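Local atomic coordinates of phosphoserine aminotransferase SerC (Cytophaga hutchinsonii ATCC 33406, PDB entry 3FFR), a protein that probably transfers an amino group between glutamate and 3-phosphohydroxypyruvate to make phosphoserine, using pyridoxal phosphate bound to a lysine. Residues S95-F98 / Y99-A102. Residues are numbered along the deposited sequence; the frame is centred on the assembly and turned at random. Where two conformers were deposited one is given.
Sequences SKRF and YEFA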
ATOM      1  N   SER A  95      10.749  -5.548 -16.870  1.00 27.12           N
ATOM      2  CA  SER A  95      12.171  -5.822 -16.591  1.00 25.78           C
ATOM      3  C   SER A  95      13.021  -4.571 -16.866  1.00 27.02           C
ATOM      4  O   SER A  95      13.971  -4.275 -16.139  1.00 26.97           O
ATOM      5  CB  SER A  95      12.678  -7.065 -17.329  1.00 26.32           C
ATOM      6  OG  SER A  95      12.422  -6.997 -18.716  1.00 26.91           O
ATOM      7  N   LYS A  96      12.615  -3.799 -17.870  1.00 27.52           N
ATOM      8  CA  LYS A  96      13.310  -2.535 -18.186  1.00 27.69           C
ATOM      9  C   LYS A  96      13.171  -1.489 -17.065  1.00 27.19           C
ATOM     10  O   LYS A  96      14.130  -0.812 -16.674  1.00 26.03           O
ATOM     11  CB  LYS A  96      12.798  -1.943 -19.487  1.00 27.63           C
ATOM     12  CG  LYS A  96      13.377  -0.575 -19.874  1.00 30.99           C
ATOM     13  CD  LYS A  96      12.760  -0.161 -21.243  1.00 35.23           C
ATOM     14  CE  LYS A  96      13.129   1.229 -21.728  1.00 48.94           C
ATOM     15  NZ  LYS A  96      12.299   2.289 -21.044  1.00 59.11           N
ATOM     16  N   ARG A  97      11.964  -1.378 -16.533  1.00 26.75           N
ATOM     17  CA  ARG A  97      11.680  -0.369 -15.484  0.60 28.19           C
ATOM     18  C   ARG A  97      12.500  -0.682 -14.228  1.00 26.22           C
ATOM     19  O   ARG A  97      13.091   0.235 -13.615  1.00 28.43           O
ATOM     20  CB  ARG A  97      10.186  -0.259 -15.167  0.60 27.54           C
ATOM     21  CG  ARG A  97       9.853   0.990 -14.313  0.60 29.44           C
ATOM     22  CD  ARG A  97       9.862   2.328 -15.099  0.60 31.14           C
ATOM     23  NE  ARG A  97       9.797   3.463 -14.173  0.60 32.24           N
ATOM     24  CZ  ARG A  97      10.863   4.187 -13.825  0.60 32.50           C
ATOM     25  NH1 ARG A  97      12.018   3.983 -14.428  0.60 23.54           N
ATOM     26  NH2 ARG A  97      10.752   5.170 -12.925  0.60 31.83           N
ATOM     27  N   PHE A  98      12.570  -1.971 -13.880  1.00 26.41           N
ATOM     28  CA  PHE A  98      13.358  -2.433 -12.697  1.00 26.07           C
ATOM     29  C   PHE A  98      14.814  -2.075 -12.902  1.00 26.89           C
ATOM     30  O   PHE A  98      15.466  -1.506 -12.039  1.00 26.71           O
ATOM     31  CB  PHE A  98      13.097  -3.938 -12.485  1.00 25.61           C
ATOM     32  CG  PHE A  98      13.710  -4.531 -11.261  1.00 28.59           C
ATOM     33  CD1 PHE A  98      14.181  -3.747 -10.220  1.00 32.33           C
ATOM     34  CD2 PHE A  98      13.659  -5.910 -11.104  1.00 30.32           C
ATOM     35  CE1 PHE A  98      14.702  -4.346  -9.078  1.00 31.39           C
ATOM     36  CE2 PHE A  98      14.174  -6.502  -9.948  1.00 30.54           C
ATOM     37  CZ  PHE A  98      14.677  -5.726  -8.960  1.00 30.20           C
ATOM     38  N   TYR A  99      15.318  -2.350 -14.096  1.00 24.51           N
ATOM     39  CA  TYR A  99      16.687  -1.988 -14.439  1.00 24.82           C
ATOM     40  C   TYR A  99      16.901  -0.486 -14.269  1.00 25.74           C
ATOM     41  O   TYR A  99      17.917  -0.047 -13.722  1.00 26.16           O
ATOM     42  CB  TYR A  99      16.979  -2.435 -15.892  1.00 26.81           C
ATOM     43  CG  TYR A  99      18.109  -1.704 -16.592  1.00 24.00           C
ATOM     44  CD1 TYR A  99      19.426  -1.984 -16.293  1.00 24.75           C
ATOM     45  CD2 TYR A  99      17.841  -0.759 -17.563  1.00 27.39           C
ATOM     46  CE1 TYR A  99      20.449  -1.330 -16.930  1.00 28.08           C
ATOM     47  CE2 TYR A  99      18.847  -0.085 -18.192  1.00 28.26           C
ATOM     48  CZ  TYR A  99      20.152  -0.384 -17.890  1.00 29.72           C
ATOM     49  OH  TYR A  99      21.166   0.294 -18.545  1.00 29.47           O
ATOM     50  N   GLU A 100      15.931   0.296 -14.735  1.00 26.63           N
ATOM     51  CA  GLU A 100      16.027   1.768 -14.646  1.00 25.95           C
ATOM     52  C   GLU A 100      16.051   2.300 -13.213  1.00 28.09           C
ATOM     53  O   GLU A 100      16.706   3.293 -12.895  1.00 25.44           O
ATOM     54  CB  GLU A 100      14.874   2.432 -15.414  1.00 26.66           C
ATOM     55  CG  GLU A 100      15.035   2.301 -16.917  1.00 27.78           C
ATOM     56  CD  GLU A 100      13.812   2.726 -17.704  1.00 34.17           C
ATOM     57  OE1 GLU A 100      12.741   2.923 -17.106  1.00 30.09           O
ATOM     58  OE2 GLU A 100      13.929   2.807 -18.954  1.00 30.97           O
ATOM     59  N   PHE A 101      15.347   1.605 -12.336  1.00 26.69           N
ATOM     60  CA  PHE A 101      15.347   1.996 -10.904  1.00 26.23           C
ATOM     61  C   PHE A 101      16.762   2.007 -10.346  1.00 26.42           C
ATOM     62  O   PHE A 101      17.102   2.823  -9.486  1.00 27.69           O
ATOM     63  CB  PHE A 101      14.513   1.017 -10.049  1.00 26.72           C
ATOM     64  CG  PHE A 101      13.048   1.299 -10.025  1.00 25.93           C
ATOM     65  CD1 PHE A 101      12.401   1.949 -11.076  1.00 28.28           C
ATOM     66  CD2 PHE A 101      12.287   0.871  -8.933  1.00 27.70           C
ATOM     67  CE1 PHE A 101      11.032   2.195 -11.041  1.00 26.94           C
ATOM     68  CE2 PHE A 101      10.927   1.091  -8.900  1.00 27.78           C
ATOM     69  CZ  PHE A 101      10.298   1.734  -9.954  1.00 26.55           C
ATOM     70  N   ALA A 102      17.594   1.068 -10.779  1.00 27.67           N
ATOM     71  CA  ALA A 102      18.948   0.995 -10.222  1.00 26.06           C
ATOM     72  C   ALA A 102      19.678   2.333 -10.455  1.00 28.47           C
ATOM     73  O   ALA A 102      20.247   2.925  -9.538  1.00 29.95           O
ATOM     74  CB  ALA A 102      19.757  -0.206 -10.816  1.00 29.27           C
TER
HETATM   75  O   HOH W   1      10.546   2.652 -18.619  1.00 34.51           O
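The carboxylate of Glu100 is shared by two basic side chains from the preceding turn of the helix, each taking a different oxygen. Lys96 NZ binds Glu100 OE2 at 2.7 Å, on the syn side. The lysine chain runs straight until chi4 (-80°), where it bends and brings NZ over to the carboxylate. A water closes this corner, accepting from Lys96 NZ and donating to Glu100 OE1. Arg97 is modelled in two conformers, and its contacts here belong to one of them, so its grip is less certain than that of Lys96. In this conformer Arg97 NH1 reaches Glu100 OE1 at 3.0 Å, on the anti side, with an N-H...O angle of 144°. The two flat groups are turned well away from coplanar, so this is a single-point salt bridge. Arg97 NH1 also pairs with Glu104. With an alanine here in place of Glu100, Lys96 NZ would probably lose its anionic mate, the bridging water its acceptor, and Arg97 would keep Glu104 but be freer to turn.

Phe101 packs against the guanidinium. Its CE1 stands over the centre of one face, 3.4 Å from Arg97 CZ. The ring is nearly upright on that plane (78°), so it presents an edge and does not stack. Phe101 also meets Trp74 edge-to-face, and Phe98 stacks on Trp74. The backbone carries the usual helical bonds, such as Glu100 N to Lys96 O at 2.9 Å. This is an i to i+3 and i to i+4 salt-bridge network on the outward side of helix 93-104, with Phe98 and Ala102 buried on its other side, in the beta-alpha-beta unit of strands 85-90 and 108-113.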